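Local coordinates for protein GphF Dehydratase 1 (Archangium violaceum, PDB 6MBH) that probably dehydrates intermediates in the gephyronic acid polyketide synthase, here as an engineered variant that has lost its olefin-isomerising activity, at residues A[146-151]-A[171-176]; A[176-181]-A[245-250]; A[223-228]-A[283-288]; A[230-235]-A[275-280]. All coordinates share one frame; numbering follows the deposited sequence.

Interaction 1. Residues A[146-151]-A[171-176]; sequences GEAVEL and HLERRG
Glu147 pairs with Arg174, and Ala148 with Glu173, where two antiparallel strands meet. Glu147 N gives to Arg174 O at 2.9 Å, and Arg174 N gives to Glu147 O at 2.8 Å. Two residues on, Val149 N gives to Leu172 O at 2.8 Å. Water 1 then bridges the backbones, donating to Val149 O and accepting from Leu172 N. At the other end a side chain takes over. Glu173 OE2 accepts from Gly146 N at 2.9 Å in a nearly straight bond, on the anti side of the carboxylate, somewhat out of its plane. The bend of Glu173 at chi2 (130°) brings that oxygen to the glycine. The planes of the Glu147 carboxylate and the Arg174 guanidinium are only 12° apart, but their charged atoms do not meet. Arg174 instead holds Gly176 O side-on with NE and NH2, and its NH1 gives to Leu213 O. Val149 and Leu172 run side by side, with Val149 CG2 3.9 Å from Leu172 CG. Leu151 crosses Leu172 at about a right angle. Leu172 also packs on helix 200-214. This is an edge pairing at the surface: strand 147-148 is outermost here, on a sheet of the double-hotdog fold of polyketide synthase dehydratases.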
loop_
_atom_site.group_PDB
_atom_site.type_symbol
_atom_site.label_atom_id
_atom_site.label_comp_id
_atom_site.label_asym_id
_atom_site.label_seq_id
_atom_site.Cartn_x
_atom_site.Cartn_y
_atom_site.Cartn_z
ATOM N N GLY A 146 -25.790 7.189 -0.851
ATOM C CA GLY A 146 -25.535 7.803 0.438
ATOM C C GLY A 146 -25.200 9.256 0.273
ATOM O O GLY A 146 -25.835 9.971 -0.514
ATOM N N GLU A 147 -24.259 9.726 1.064
ATOM C CA GLU A 147 -23.909 11.127 1.066
ATOM C C GLU A 147 -22.524 11.227 0.467
ATOM O O GLU A 147 -21.648 10.443 0.834
ATOM C CB GLU A 147 -23.933 11.714 2.486
ATOM C CG GLU A 147 -25.147 11.320 3.325
ATOM C CD GLU A 147 -24.893 10.108 4.227
ATOM O OE1 GLU A 147 -23.956 10.183 5.062
ATOM O OE2 GLU A 147 -25.629 9.088 4.099
ATOM N N ALA A 148 -22.341 12.184 -0.441
ATOM C CA ALA A 148 -21.031 12.425 -1.016
ATOM C C ALA A 148 -20.133 13.065 0.030
ATOM O O ALA A 148 -20.534 14.013 0.724
ATOM C CB ALA A 148 -21.136 13.337 -2.229
ATOM N N VAL A 149 -18.941 12.536 0.152
ATOM C CA VAL A 149 -17.917 13.115 1.012
ATOM C C VAL A 149 -17.324 14.354 0.332
ATOM O O VAL A 149 -16.991 14.328 -0.854
ATOM C CB VAL A 149 -16.835 12.072 1.327
ATOM C CG1 VAL A 149 -15.721 12.768 2.178
ATOM C CG2 VAL A 149 -17.472 10.857 2.071
ATOM N N GLU A 150 -17.187 15.448 1.080
ATOM C CA GLU A 150 -16.548 16.668 0.572
ATOM C C GLU A 150 -15.044 16.448 0.442
ATOM O O GLU A 150 -14.289 16.644 1.404
ATOM C CB GLU A 150 -16.843 17.844 1.501
ATOM C CG GLU A 150 -18.322 18.245 1.566
ATOM C CD GLU A 150 -18.567 19.621 2.247
ATOM O OE1 GLU A 150 -17.709 20.089 3.045
ATOM O OE2 GLU A 150 -19.627 20.236 1.975
ATOM N N LEU A 151 -14.584 16.088 -0.761
ATOM C CA LEU A 151 -13.176 15.715 -0.894
ATOM C C LEU A 151 -12.239 16.928 -0.972
ATOM O O LEU A 151 -11.036 16.789 -0.702
ATOM C CB LEU A 151 -12.975 14.817 -2.104
ATOM C CG LEU A 151 -13.509 13.396 -2.081
ATOM C CD1 LEU A 151 -13.523 12.856 -3.502
ATOM C CD2 LEU A 151 -12.733 12.452 -1.109
ATOM N N HIS A 171 -14.371 10.547 -6.335
ATOM C CA HIS A 171 -15.688 10.663 -5.731
ATOM C C HIS A 171 -15.698 9.645 -4.614
ATOM O O HIS A 171 -15.057 8.579 -4.723
ATOM C CB HIS A 171 -16.795 10.373 -6.742
ATOM C CG HIS A 171 -18.179 10.632 -6.221
ATOM N ND1 HIS A 171 -18.979 9.635 -5.706
ATOM C CD2 HIS A 171 -18.902 11.774 -6.144
ATOM C CE1 HIS A 171 -20.139 10.149 -5.332
ATOM N NE2 HIS A 171 -20.119 11.444 -5.589
ATOM N N LEU A 172 -16.402 9.981 -3.542
ATOM C CA LEU A 172 -16.521 9.058 -2.420
ATOM C C LEU A 172 -17.897 9.256 -1.807
ATOM O O LEU A 172 -18.262 10.375 -1.477
ATOM C CB LEU A 172 -15.394 9.331 -1.400
ATOM C CG LEU A 172 -15.410 8.464 -0.135
ATOM C CD1 LEU A 172 -15.260 6.954 -0.523
ATOM C CD2 LEU A 172 -14.238 8.813 0.792
ATOM N N GLU A 173 -18.661 8.175 -1.747
ATOM C CA GLU A 173 -20.045 8.211 -1.231
ATOM C C GLU A 173 -20.141 7.316 0.004
ATOM O O GLU A 173 -19.742 6.187 -0.080
ATOM C CB GLU A 173 -20.981 7.745 -2.336
ATOM C CG GLU A 173 -22.428 7.947 -1.983
ATOM C CD GLU A 173 -23.237 8.659 -3.043
ATOM O OE1 GLU A 173 -22.694 9.526 -3.715
ATOM O OE2 GLU A 173 -24.398 8.336 -3.176
ATOM N N ARG A 174 -20.681 7.833 1.103
ATOM C CA ARG A 174 -20.714 7.018 2.336
ATOM C C ARG A 174 -22.136 6.809 2.854
ATOM O O ARG A 174 -22.978 7.627 2.624
ATOM C CB ARG A 174 -19.828 7.606 3.445
ATOM C CG ARG A 174 -20.524 8.509 4.451
ATOM C CD ARG A 174 -19.603 9.083 5.520
ATOM N NE ARG A 174 -19.444 8.191 6.652
ATOM C CZ ARG A 174 -18.569 8.302 7.650
ATOM N NH1 ARG A 174 -17.731 9.323 7.719
ATOM N NH2 ARG A 174 -18.530 7.367 8.577
ATOM N N ARG A 175 -22.333 5.675 3.495
ATOM C CA ARG A 175 -23.595 5.367 4.191
ATOM C C ARG A 175 -23.161 4.707 5.491
ATOM O O ARG A 175 -22.769 3.577 5.445
ATOM C CB ARG A 175 -24.490 4.464 3.351
ATOM C CG ARG A 175 -25.796 4.115 4.039
ATOM C CD ARG A 175 -26.520 3.268 3.040
ATOM N NE ARG A 175 -27.842 2.893 3.456
ATOM C CZ ARG A 175 -28.443 1.814 2.997
ATOM N NH1 ARG A 175 -27.895 1.141 2.001
ATOM N NH2 ARG A 175 -29.555 1.386 3.562
ATOM N N GLY A 176 -23.149 5.465 6.575
ATOM C CA GLY A 176 -22.659 4.924 7.844
ATOM C C GLY A 176 -21.167 4.661 7.764
ATOM O O GLY A 176 -20.440 5.547 7.376
HETATM O O HOH W 1 -17.242 12.763 -3.277
#

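Interaction 2. Residues A[176-181]-A[245-250]; sequences GREAIG and HLRLHP
Strands 178-181 and 245-248 run antiparallel, with Ala179 and Leu246 as a hydrogen-bonded pair between the non-hydrogen-bonded pairs Glu178-Arg247 and Ile180-His245. They are neighbours in the sheet that packs on helix 200-214, as in a hotdog fold. Leu246 N gives to Ala179 O at 2.9 Å, and Ala179 N gives to Leu246 O. Leu248 N adds a bond to Arg177 O just before the strand. Ala179 and Leu246 face the helix. Ala179 CB touches Leu246 CG at 3.9 Å, and Leu246 goes on to Cys209, Val210 and Leu213. Glu178, Ile180, His245 and Arg247 lie on the other face. Here Glu178 is shared by two partners. Its OE1 takes a hydrogen bond from His245 NE2 at 3.2 Å. The oxygen lies in the plane of the imidazole, while the donor stands 52° out of the carboxylate plane. Its OE2 forms a salt bridge with Arg247 NH2 at 2.7 Å. Both this bond and the one from Arg247 NE are weak in angle; the two flat groups are turned 80° against each other. Replacing Glu178 by an alanine would probably leave Arg247 without its counter-charge and His245 NE2 without its acceptor. Ile180 CD1 packs obliquely against the His245 ring, 3.8 Å from His245 CD2. Outside the strands, Arg177 crosses Pro250 at about a right angle. Its chain bends at chi3 (-83°), and Pro250 CA lies over one face of the Arg177 guanidinium, 3.8 Å from Arg177 NE.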
loop_
_atom_site.group_PDB
_atom_site.type_symbol
_atom_site.label_atom_id
_atom_site.label_comp_id
_atom_site.label_asym_id
_atom_site.label_seq_id
_atom_site.Cartn_x
_atom_site.Cartn_y
_atom_site.Cartn_z
ATOM N N GLY A 176 -23.149 5.465 6.575
ATOM C CA GLY A 176 -22.659 4.924 7.844
ATOM C C GLY A 176 -21.167 4.661 7.764
ATOM O O GLY A 176 -20.440 5.547 7.376
ATOM N N ARG A 177 -20.747 3.448 8.078
ATOM C CA ARG A 177 -19.306 3.129 8.034
ATOM C C ARG A 177 -18.931 2.442 6.721
ATOM O O ARG A 177 -17.828 1.947 6.651
ATOM C CB ARG A 177 -18.934 2.302 9.261
ATOM C CG ARG A 177 -18.960 3.141 10.526
ATOM C CD ARG A 177 -18.376 2.412 11.697
ATOM N NE ARG A 177 -19.415 1.566 12.225
ATOM C CZ ARG A 177 -20.171 1.892 13.258
ATOM N NH1 ARG A 177 -19.940 2.995 13.942
ATOM N NH2 ARG A 177 -21.161 1.107 13.604
ATOM N N GLU A 178 -19.836 2.434 5.740
ATOM C CA GLU A 178 -19.491 1.832 4.451
ATOM C C GLU A 178 -19.400 2.940 3.416
ATOM O O GLU A 178 -20.065 3.966 3.545
ATOM C CB GLU A 178 -20.555 0.814 3.984
ATOM C CG GLU A 178 -20.466 -0.469 4.698
ATOM C CD GLU A 178 -21.447 -1.510 4.144
ATOM O OE1 GLU A 178 -21.809 -1.472 2.920
ATOM O OE2 GLU A 178 -21.836 -2.370 4.977
ATOM N N ALA A 179 -18.627 2.702 2.365
ATOM C CA ALA A 179 -18.496 3.723 1.329
ATOM C C ALA A 179 -18.073 3.077 0.023
ATOM O O ALA A 179 -17.514 1.965 -0.012
ATOM C CB ALA A 179 -17.469 4.809 1.728
ATOM N N ILE A 180 -18.321 3.806 -1.061
ATOM C CA ILE A 180 -17.789 3.458 -2.369
ATOM C C ILE A 180 -17.024 4.650 -2.908
ATOM O O ILE A 180 -17.570 5.761 -2.969
ATOM C CB ILE A 180 -18.908 3.098 -3.362
ATOM C CG1 ILE A 180 -19.809 1.978 -2.833
ATOM C CG2 ILE A 180 -18.247 2.713 -4.680
ATOM C CD1 ILE A 180 -19.444 0.660 -3.324
ATOM N N GLY A 181 -15.777 4.427 -3.305
ATOM C CA GLY A 181 -14.925 5.462 -3.870
ATOM C C GLY A 181 -14.615 5.143 -5.333
ATOM O O GLY A 181 -14.747 3.995 -5.788
ATOM N N HIS A 245 -15.015 -0.555 -2.656
ATOM C CA HIS A 245 -16.023 -0.676 -1.618
ATOM C C HIS A 245 -15.264 -0.860 -0.318
ATOM O O HIS A 245 -14.361 -1.708 -0.232
ATOM C CB HIS A 245 -16.928 -1.902 -1.842
ATOM C CG HIS A 245 -17.964 -2.062 -0.773
ATOM N ND1 HIS A 245 -18.444 -3.297 -0.374
ATOM C CD2 HIS A 245 -18.689 -1.141 -0.093
ATOM C CE1 HIS A 245 -19.381 -3.120 0.550
ATOM N NE2 HIS A 245 -19.542 -1.824 0.746
ATOM N N LEU A 246 -15.567 -0.049 0.675
ATOM C CA LEU A 246 -14.804 -0.169 1.923
ATOM C C LEU A 246 -15.743 -0.179 3.119
ATOM O O LEU A 246 -16.765 0.374 3.041
ATOM C CB LEU A 246 -13.822 0.995 2.044
ATOM C CG LEU A 246 -14.421 2.366 1.816
ATOM C CD1 LEU A 246 -13.832 3.381 2.756
ATOM C CD2 LEU A 246 -14.245 2.797 0.373
ATOM N N ARG A 247 -15.277 -0.785 4.198
ATOM C CA ARG A 247 -16.093 -0.847 5.409
ATOM C C ARG A 247 -15.186 -0.625 6.609
ATOM O O ARG A 247 -14.188 -1.357 6.791
ATOM C CB ARG A 247 -16.833 -2.185 5.525
ATOM C CG ARG A 247 -17.630 -2.315 6.785
ATOM C CD ARG A 247 -18.241 -3.681 6.868
ATOM N NE ARG A 247 -19.382 -3.805 5.947
ATOM C CZ ARG A 247 -19.373 -4.437 4.766
ATOM N NH1 ARG A 247 -18.273 -5.039 4.308
ATOM N NH2 ARG A 247 -20.479 -4.462 4.037
ATOM N N LEU A 248 -15.500 0.409 7.389
ATOM C CA LEU A 248 -14.750 0.698 8.610
ATOM C C LEU A 248 -15.385 -0.072 9.762
ATOM O O LEU A 248 -16.615 -0.063 9.921
ATOM C CB LEU A 248 -14.740 2.202 8.909
ATOM C CG LEU A 248 -14.011 2.719 10.149
ATOM C CD1 LEU A 248 -12.494 2.601 9.881
ATOM C CD2 LEU A 248 -14.425 4.161 10.323
ATOM N N HIS A 249 -14.562 -0.821 10.511
ATOM C CA HIS A 249 -15.136 -1.586 11.617
ATOM C C HIS A 249 -15.605 -0.628 12.708
ATOM O O HIS A 249 -15.082 0.464 12.834
ATOM C CB HIS A 249 -14.104 -2.546 12.205
ATOM C CG HIS A 249 -13.747 -3.687 11.314
ATOM N ND1 HIS A 249 -13.130 -4.830 11.789
ATOM C CD2 HIS A 249 -13.886 -3.848 9.974
ATOM C CE1 HIS A 249 -12.912 -5.653 10.776
ATOM N NE2 HIS A 249 -13.371 -5.085 9.666
ATOM N N PRO A 250 -16.578 -1.026 13.535
ATOM C CA PRO A 250 -17.039 -0.127 14.615
ATOM C C PRO A 250 -15.884 0.242 15.526
ATOM O O PRO A 250 -15.153 -0.651 15.991
ATOM C CB PRO A 250 -18.093 -0.960 15.365
ATOM C CG PRO A 250 -18.559 -1.954 14.365
ATOM C CD PRO A 250 -17.374 -2.251 13.444
#

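Interaction 3. Residues A[223-228]-A[283-288]; sequences PFVPLG and KRASKA
Three backbone hydrogen bonds join Pro223 and Val225 to Lys283 and Ala285. Val225 N gives to Lys283 O at 2.9 Å, and Lys283 N returns to Val225 O at 3.0 Å. This makes Val225-Lys283 a hydrogen-bonded antiparallel pair. Ala285 N gives to Pro223 O at 2.9 Å, with the donor 36° out of the carbonyl plane. Between these bonds lies the non-hydrogen-bonded pair Phe224-Arg284. The polar end of Arg284 is held outside the two segments: NH2 makes a salt bridge with Glu218, and NE and NH1 give to Asn257 O and Glu222 O, which fixes the buried guanidinium. On its way there the chain of Arg284 runs extended from CG to NE across the Phe224 ring. Arg284 CG sits over the face of that ring in a CH-pi contact, 3.7 Å from the centroid. Further along, Phe224 CZ comes within 3.4 Å of Arg284 NE. The ring and the guanidinium are tilted 48° apart, so they do not stack flat. Smaller apolar contacts flank the Val225-Lys283 pair. Val225 CG2 meets Ala285 CB at 4.0 Å. Leu227 CD1 rests on Lys283 CB at 3.8 Å. Around the pair, His260 meets the Phe224 ring edge-to-face, and Ile214 of helix 200-214 packs on it. Leu227 is backbone-bonded to Val81 of strand 73-81, and Arg284 to Gln258.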
loop_
_atom_site.group_PDB
_atom_site.type_symbol
_atom_site.label_atom_id
_atom_site.label_comp_id
_atom_site.label_asym_id
_atom_site.label_seq_id
_atom_site.Cartn_x
_atom_site.Cartn_y
_atom_site.Cartn_z
ATOM N N PRO A 223 -1.474 11.286 12.423
ATOM C CA PRO A 223 -2.317 10.531 11.473
ATOM C C PRO A 223 -2.256 9.010 11.604
ATOM O O PRO A 223 -1.234 8.413 11.985
ATOM C CB PRO A 223 -1.745 10.956 10.119
ATOM C CG PRO A 223 -0.233 11.115 10.495
ATOM C CD PRO A 223 -0.232 11.792 11.796
ATOM N N PHE A 224 -3.395 8.381 11.293
ATOM C CA PHE A 224 -3.423 6.922 11.138
ATOM C C PHE A 224 -2.519 6.476 10.017
ATOM O O PHE A 224 -2.558 7.005 8.902
ATOM C CB PHE A 224 -4.861 6.407 10.860
ATOM C CG PHE A 224 -5.746 6.622 12.020
ATOM C CD1 PHE A 224 -5.694 5.748 13.095
ATOM C CD2 PHE A 224 -6.596 7.735 12.065
ATOM C CE1 PHE A 224 -6.515 5.970 14.253
ATOM C CE2 PHE A 224 -7.406 7.990 13.217
ATOM C CZ PHE A 224 -7.360 7.100 14.312
ATOM N N VAL A 225 -1.742 5.454 10.313
ATOM C CA VAL A 225 -0.782 4.841 9.398
ATOM C C VAL A 225 -1.055 3.337 9.352
ATOM O O VAL A 225 -1.378 2.759 10.402
ATOM C CB VAL A 225 0.626 5.194 9.915
ATOM C CG1 VAL A 225 1.661 4.335 9.390
ATOM C CG2 VAL A 225 0.862 6.706 9.539
ATOM N N PRO A 226 -0.937 2.666 8.200
ATOM C CA PRO A 226 -1.129 1.201 8.192
ATOM C C PRO A 226 -0.101 0.481 9.039
ATOM O O PRO A 226 1.104 0.794 9.010
ATOM C CB PRO A 226 -0.980 0.820 6.718
ATOM C CG PRO A 226 -1.391 2.084 5.945
ATOM C CD PRO A 226 -0.863 3.216 6.838
ATOM N N LEU A 227 -0.582 -0.478 9.793
ATOM C CA LEU A 227 0.280 -1.261 10.687
ATOM C C LEU A 227 0.416 -2.673 10.097
ATOM O O LEU A 227 1.375 -3.322 10.359
ATOM C CB LEU A 227 -0.500 -1.173 11.999
ATOM C CG LEU A 227 -0.155 -2.038 13.181
ATOM C CD1 LEU A 227 -0.764 -1.385 14.395
ATOM C CD2 LEU A 227 -0.778 -3.392 13.008
ATOM N N GLY A 228 -0.549 -3.077 9.282
ATOM C CA GLY A 228 -0.530 -4.394 8.677
ATOM C C GLY A 228 -1.919 -4.749 8.192
ATOM O O GLY A 228 -2.851 -3.954 8.275
ATOM N N LYS A 283 -3.122 2.756 12.837
ATOM C CA LYS A 283 -2.755 3.217 14.173
ATOM C C LYS A 283 -2.146 4.609 14.070
ATOM O O LYS A 283 -1.384 4.880 13.149
ATOM C CB LYS A 283 -1.758 2.268 14.844
ATOM C CG LYS A 283 -1.512 2.619 16.322
ATOM C CD LYS A 283 -0.360 1.826 16.885
ATOM C CE LYS A 283 -0.008 2.267 18.324
ATOM N NZ LYS A 283 -0.751 1.480 19.367
ATOM N N ARG A 284 -2.522 5.490 14.987
ATOM C CA ARG A 284 -1.986 6.849 14.946
ATOM C C ARG A 284 -0.469 6.840 15.170
ATOM O O ARG A 284 0.043 6.137 16.058
ATOM C CB ARG A 284 -2.691 7.726 16.006
ATOM C CG ARG A 284 -4.088 8.202 15.560
ATOM C CD ARG A 284 -4.703 9.129 16.588
ATOM N NE ARG A 284 -6.072 9.515 16.259
ATOM C CZ ARG A 284 -6.390 10.514 15.421
ATOM N NH1 ARG A 284 -5.438 11.228 14.834
ATOM N NH2 ARG A 284 -7.648 10.832 15.201
ATOM N N ALA A 285 0.253 7.610 14.351
ATOM C CA ALA A 285 1.719 7.688 14.455
ATOM C C ALA A 285 2.166 8.877 15.322
ATOM O O ALA A 285 1.785 10.028 15.080
ATOM C CB ALA A 285 2.326 7.788 13.052
ATOM N N SER A 286 2.975 8.609 16.328
ATOM C CA SER A 286 3.610 9.689 17.074
ATOM C C SER A 286 4.822 10.205 16.319
ATOM O O SER A 286 5.518 9.436 15.650
ATOM C CB SER A 286 4.081 9.204 18.433
ATOM O OG SER A 286 4.833 10.209 19.093
ATOM N N LYS A 287 5.102 11.509 16.494
ATOM C CA LYS A 287 6.330 12.121 15.984
ATOM C C LYS A 287 7.565 11.635 16.732
ATOM O O LYS A 287 8.683 11.650 16.172
ATOM C CB LYS A 287 6.230 13.663 16.093
ATOM C CG LYS A 287 7.341 14.435 15.424
ATOM C CD LYS A 287 6.992 15.931 15.342
ATOM C CE LYS A 287 8.108 16.745 14.656
ATOM N NZ LYS A 287 9.512 16.438 15.115
ATOM N N ALA A 288 7.391 11.241 18.002
ATOM C CA ALA A 288 8.529 10.922 18.850
ATOM C C ALA A 288 9.446 9.924 18.147
ATOM O O ALA A 288 8.981 8.961 17.542
ATOM C CB ALA A 288 8.062 10.364 20.197
#

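Interaction 4. Residues A[230-235]-A[275-280]; sequences ARIELR and ASVDAL
Ile232 and Leu234 face the same buried side of the pairing as Val277 and Ala275. The close packing is there. Leu234 CD1 touches Ala275 CB at 3.8 Å, and Ile232 CG1 meets Val277 CG2 at 4.2 Å. Asp278 N gives to Arg231 O at 2.8 Å, and Glu233 and Ser276 exchange two backbone bonds. The other side is more open and polar. Glu233 stands between Arg231 and Arg235 of its own segment. Its OE2 accepts from Arg231 NE at 2.8 Å through the anti lone pair, and its OE1 forms a longer salt bridge with Arg235 NH2. Arg231 also pairs with Glu77, and Arg235 with Asp136. A glutamine in place of Glu233 would probably leave both arginines without the negative charge they share. Ser276 OG rests near Glu233 CB at 3.5 Å. Water 2 donates to Glu233 O and accepts from Arg235 NE. Asp278 lies alongside Arg231, but its carboxylate does not reach the guanidinium. At Ala230 the regular pairing breaks: Ala230 N gives to Asp278 O at 2.9 Å. Arg231 N gives to the same oxygen in a weak bond. Two residues thus face one, which is a classic beta bulge, set where the chain turns a corner.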
loop_
_atom_site.group_PDB
_atom_site.type_symbol
_atom_site.label_atom_id
_atom_site.label_comp_id
_atom_site.label_asym_id
_atom_site.label_seq_id
_atom_site.Cartn_x
_atom_site.Cartn_y
_atom_site.Cartn_z
ATOM N N ALA A 230 -4.534 -8.600 7.425
ATOM C CA ALA A 230 -4.611 -10.045 7.518
ATOM C C ALA A 230 -4.362 -10.679 6.162
ATOM O O ALA A 230 -3.723 -11.732 6.084
ATOM C CB ALA A 230 -5.993 -10.493 8.048
ATOM N N ARG A 231 -4.914 -10.076 5.087
ATOM C CA ARG A 231 -4.777 -10.738 3.790
ATOM C C ARG A 231 -4.970 -9.714 2.683
ATOM O O ARG A 231 -5.854 -8.865 2.769
ATOM C CB ARG A 231 -5.822 -11.865 3.643
ATOM C CG ARG A 231 -5.812 -12.587 2.353
ATOM C CD ARG A 231 -6.925 -13.713 2.401
ATOM N NE ARG A 231 -6.583 -14.811 1.529
ATOM C CZ ARG A 231 -5.798 -15.831 1.896
ATOM N NH1 ARG A 231 -5.259 -15.851 3.117
ATOM N NH2 ARG A 231 -5.530 -16.825 1.040
ATOM N N ILE A 232 -4.165 -9.813 1.625
ATOM C CA ILE A 232 -4.406 -9.092 0.372
ATOM C C ILE A 232 -4.462 -10.139 -0.723
ATOM O O ILE A 232 -3.586 -11.002 -0.787
ATOM C CB ILE A 232 -3.293 -8.078 0.061
ATOM C CG1 ILE A 232 -3.240 -7.002 1.098
ATOM C CG2 ILE A 232 -3.547 -7.400 -1.257
ATOM C CD1 ILE A 232 -1.832 -6.278 1.064
ATOM N N GLU A 233 -5.514 -10.109 -1.546
ATOM C CA GLU A 233 -5.582 -11.013 -2.712
ATOM C C GLU A 233 -5.661 -10.116 -3.941
ATOM O O GLU A 233 -6.513 -9.219 -3.984
ATOM C CB GLU A 233 -6.807 -11.952 -2.684
ATOM C CG GLU A 233 -6.834 -12.987 -1.584
ATOM C CD GLU A 233 -8.081 -13.882 -1.607
ATOM O OE1 GLU A 233 -8.947 -13.657 -2.475
ATOM O OE2 GLU A 233 -8.171 -14.806 -0.757
ATOM N N LEU A 234 -4.780 -10.316 -4.932
ATOM C CA LEU A 234 -4.808 -9.532 -6.167
ATOM C C LEU A 234 -5.136 -10.423 -7.359
ATOM O O LEU A 234 -4.399 -11.361 -7.656
ATOM C CB LEU A 234 -3.460 -8.876 -6.418
ATOM C CG LEU A 234 -3.415 -7.922 -7.617
ATOM C CD1 LEU A 234 -4.257 -6.641 -7.338
ATOM C CD2 LEU A 234 -1.983 -7.475 -7.909
ATOM N N ARG A 235 -6.243 -10.113 -8.037
ATOM C CA ARG A 235 -6.757 -10.950 -9.151
ATOM C C ARG A 235 -6.416 -10.400 -10.531
ATOM O O ARG A 235 -6.613 -11.134 -11.478
ATOM C CB ARG A 235 -8.276 -11.067 -9.072
ATOM C CG ARG A 235 -8.758 -11.694 -7.781
ATOM C CD ARG A 235 -10.240 -11.908 -7.711
ATOM N NE ARG A 235 -10.528 -12.419 -6.396
ATOM C CZ ARG A 235 -11.144 -13.554 -6.132
ATOM N NH1 ARG A 235 -11.762 -14.222 -7.084
ATOM N NH2 ARG A 235 -11.141 -14.024 -4.906
ATOM N N ALA A 275 -9.042 -6.727 -6.376
ATOM C CA ALA A 275 -8.248 -6.957 -5.182
ATOM C C ALA A 275 -9.136 -6.930 -3.953
ATOM O O ALA A 275 -10.148 -6.194 -3.890
ATOM C CB ALA A 275 -7.136 -5.916 -5.028
ATOM N N SER A 276 -8.697 -7.665 -2.934
ATOM C CA SER A 276 -9.393 -7.573 -1.652
ATOM C C SER A 276 -8.357 -7.361 -0.552
ATOM O O SER A 276 -7.263 -7.928 -0.621
ATOM C CB SER A 276 -10.254 -8.816 -1.405
ATOM O OG SER A 276 -9.437 -9.957 -1.402
ATOM N N VAL A 277 -8.684 -6.529 0.437
ATOM C CA VAL A 277 -7.831 -6.273 1.606
ATOM C C VAL A 277 -8.663 -6.595 2.838
ATOM O O VAL A 277 -9.701 -5.956 3.056
ATOM C CB VAL A 277 -7.352 -4.803 1.666
ATOM C CG1 VAL A 277 -6.493 -4.568 2.920
ATOM C CG2 VAL A 277 -6.563 -4.499 0.387
ATOM N N ASP A 278 -8.251 -7.615 3.613
ATOM C CA ASP A 278 -8.990 -8.019 4.804
ATOM C C ASP A 278 -8.252 -7.508 6.033
ATOM O O ASP A 278 -7.059 -7.816 6.208
ATOM C CB ASP A 278 -9.118 -9.534 4.898
ATOM C CG ASP A 278 -9.911 -10.105 3.728
ATOM O OD1 ASP A 278 -10.811 -9.394 3.230
ATOM O OD2 ASP A 278 -9.646 -11.256 3.343
ATOM N N ALA A 279 -8.992 -6.766 6.875
ATOM C CA ALA A 279 -8.547 -6.375 8.214
ATOM C C ALA A 279 -7.234 -5.613 8.131
ATOM O O ALA A 279 -6.240 -5.957 8.776
ATOM C CB ALA A 279 -8.442 -7.593 9.104
ATOM N N LEU A 280 -7.263 -4.562 7.330
ATOM C CA LEU A 280 -6.298 -3.478 7.401
ATOM C C LEU A 280 -6.328 -2.870 8.793
ATOM O O LEU A 280 -7.391 -2.428 9.250
ATOM C CB LEU A 280 -6.660 -2.441 6.359
ATOM C CG LEU A 280 -5.789 -1.162 6.410
ATOM C CD1 LEU A 280 -4.338 -1.480 6.078
ATOM C CD2 LEU A 280 -6.334 -0.134 5.520
HETATM O O HOH W 2 -9.423 -10.294 -4.638
#

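Interaction 1 comes first. It closes a loop that holds helix 151-158 and joins the edge strand to strand 169-175. A tight turn, with Gly176 shared, leads straight into interaction 2, and Glu173 N probably bonds to Ile180 O. Interaction 2 closes a much longer loop, which includes helix 200-214. Interactions 3 and 4 both join strand 224-234 to strand 273-284, with interaction 4 nested inside the loop of interaction 3. Their segments alternate with those of interaction 2, so both cross it. With strand 259-267 between them, the contacts form two runs of strand pairs, from the edge strand to 241-248 and from 273-284 to 224-234, which adjoins strand 73-81.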